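Local coordinates for citrate synthase (Pyrobaculum aerophilum, PDB 2IBP), which probably catalyses the condensation of acetyl-CoA with oxaloacetate and hydrolysis to citrate and CoA, feeding carbon into the tricarboxylic acid cycle, at residues 212-216 with 373-378. Sequence-based numbering, arbitrary orientation.
Sequences ADHEV and VGWVAH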
loop_
_atom_site.group_PDB
_atom_site.type_symbol
_atom_site.label_atom_id
_atom_site.label_comp_id
_atom_site.label_asym_id
_atom_site.label_seq_id
_atom_site.Cartn_x
_atom_site.Cartn_y
_atom_site.Cartn_z
ATOM N N ALA A 212 -16.043 -9.255 7.166
ATOM C CA ALA A 212 -14.739 -9.905 7.307
ATOM C C ALA A 212 -13.976 -10.119 6.006
ATOM O O ALA A 212 -12.736 -10.022 5.996
ATOM C CB ALA A 212 -14.878 -11.194 8.073
ATOM N N ASP A 213 -14.689 -10.461 4.936
ATOM C CA ASP A 213 -14.050 -10.568 3.620
ATOM C C ASP A 213 -15.079 -10.363 2.536
ATOM O O ASP A 213 -16.270 -10.618 2.743
ATOM C CB ASP A 213 -13.338 -11.897 3.397
ATOM C CG ASP A 213 -12.303 -11.797 2.285
ATOM O OD1 ASP A 213 -11.454 -10.886 2.368
ATOM O OD2 ASP A 213 -12.356 -12.579 1.307
ATOM N N HIS A 214 -14.642 -9.856 1.390
ATOM C CA HIS A 214 -15.564 -9.648 0.302
ATOM C C HIS A 214 -14.775 -9.554 -0.987
ATOM O O HIS A 214 -14.531 -8.467 -1.491
ATOM C CB HIS A 214 -16.415 -8.406 0.577
ATOM C CG HIS A 214 -17.807 -8.484 0.023
ATOM N ND1 HIS A 214 -18.252 -7.672 -0.996
ATOM C CD2 HIS A 214 -18.828 -9.334 0.297
ATOM C CE1 HIS A 214 -19.510 -7.972 -1.278
ATOM N NE2 HIS A 214 -19.889 -8.963 -0.493
ATOM N N GLU A 215 -14.282 -10.717 -1.410
ATOM C CA GLU A 215 -13.461 -10.848 -2.602
ATOM C C GLU A 215 -12.237 -9.929 -2.579
ATOM O O GLU A 215 -11.543 -9.907 -1.568
ATOM C CB GLU A 215 -14.307 -10.794 -3.871
ATOM C CG GLU A 215 -15.257 -12.013 -3.896
ATOM C CD GLU A 215 -16.098 -12.154 -5.145
ATOM O OE1 GLU A 215 -16.281 -11.172 -5.904
ATOM O OE2 GLU A 215 -16.635 -13.264 -5.325
ATOM N N VAL A 216 -11.919 -9.240 -3.682
ATOM C CA VAL A 216 -10.652 -8.512 -3.747
ATOM C C VAL A 216 -10.762 -7.042 -4.149
ATOM O O VAL A 216 -10.414 -6.657 -5.286
ATOM C CB VAL A 216 -9.634 -9.215 -4.690
ATOM C CG1 VAL A 216 -8.239 -8.620 -4.467
ATOM C CG2 VAL A 216 -9.596 -10.708 -4.428
ATOM N N VAL A 373 -9.044 -9.533 9.037
ATOM C CA VAL A 373 -8.867 -10.973 8.928
ATOM C C VAL A 373 -8.845 -11.430 7.467
ATOM O O VAL A 373 -8.062 -12.292 7.100
ATOM C CB VAL A 373 -9.863 -11.793 9.766
ATOM C CG1 VAL A 373 -11.293 -11.676 9.254
ATOM C CG2 VAL A 373 -9.406 -13.262 9.794
ATOM N N GLY A 374 -9.696 -10.841 6.633
ATOM C CA GLY A 374 -9.681 -11.147 5.214
ATOM C C GLY A 374 -8.339 -10.750 4.614
ATOM O O GLY A 374 -7.734 -11.507 3.872
ATOM N N TRP A 375 -7.846 -9.566 4.962
ATOM C CA TRP A 375 -6.586 -9.104 4.411
ATOM C C TRP A 375 -5.465 -10.077 4.717
ATOM O O TRP A 375 -4.746 -10.489 3.803
ATOM C CB TRP A 375 -6.208 -7.728 4.936
ATOM C CG TRP A 375 -7.104 -6.626 4.508
ATOM C CD1 TRP A 375 -7.757 -6.515 3.339
ATOM C CD2 TRP A 375 -7.284 -5.376 5.193
ATOM N NE1 TRP A 375 -8.428 -5.311 3.283
ATOM C CE2 TRP A 375 -8.152 -4.600 4.415
ATOM C CE3 TRP A 375 -6.827 -4.861 6.409
ATOM C CZ2 TRP A 375 -8.575 -3.336 4.809
ATOM C CZ3 TRP A 375 -7.273 -3.609 6.813
ATOM C CH2 TRP A 375 -8.142 -2.870 6.015
ATOM N N VAL A 376 -5.303 -10.425 5.990
ATOM C CA VAL A 376 -4.209 -11.331 6.375
ATOM C C VAL A 376 -4.395 -12.732 5.760
ATOM O O VAL A 376 -3.424 -13.340 5.278
ATOM C CB VAL A 376 -3.919 -11.346 7.883
ATOM C CG1 VAL A 376 -3.530 -9.951 8.346
ATOM C CG2 VAL A 376 -5.131 -11.868 8.676
ATOM N N ALA A 377 -5.628 -13.224 5.713
ATOM C CA ALA A 377 -5.894 -14.533 5.096
ATOM C C ALA A 377 -5.494 -14.497 3.625
ATOM O O ALA A 377 -4.939 -15.454 3.082
ATOM C CB ALA A 377 -7.369 -14.915 5.224
ATOM N N HIS A 378 -5.831 -13.395 2.956
ATOM C CA HIS A 378 -5.517 -13.254 1.535
ATOM C C HIS A 378 -4.018 -13.215 1.296
ATOM O O HIS A 378 -3.537 -13.849 0.380
ATOM C CB HIS A 378 -6.177 -12.026 0.937
ATOM C CG HIS A 378 -7.570 -12.265 0.457
ATOM N ND1 HIS A 378 -7.849 -12.796 -0.785
ATOM C CD2 HIS A 378 -8.770 -11.991 1.024
ATOM C CE1 HIS A 378 -9.156 -12.872 -0.946
ATOM N NE2 HIS A 378 -9.738 -12.407 0.144
#
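D213 and H378 form a buried histidine-carboxylate hydrogen bond in the helical citrate synthase fold, tying the loop between helices 198-210 and 218-227 to helix 363-382. Traced outward, D213 CB lies 4.2 Å from the CA of G374, which has no side chain and lets D213 and A212 O come close to the helix. With CG anti to the backbone N (chi1 -160°), the carboxylate reaches along the helix to H378, and CG lies at the edge of the imidazole ring. D213 OD1 sits 3.4 Å from G374 CA and 3.2 Å from H378 CD2. D213 OD2 accepts the H378 NE2-H on its syn side, 2.9 Å from NE2, the donor somewhat out of the carboxylate plane. Carboxylate and ring planes are 39° apart. S37 OG is a second partner of OD2, and K32 NZ bonds H378 ND1. Cutting D213 back to an alanine is likely to leave H378 NE2 and S37 OG without this acceptor and the imidazole freer to turn. One residue earlier, A212 O takes a weak, bent bond from G374 N (3.2 Å), and I69 of helix 62-71 packs against both A212 and V373. Beyond the carboxylate, V216 CG2 approaches the ring obliquely, 4.1 Å from H378 CE1.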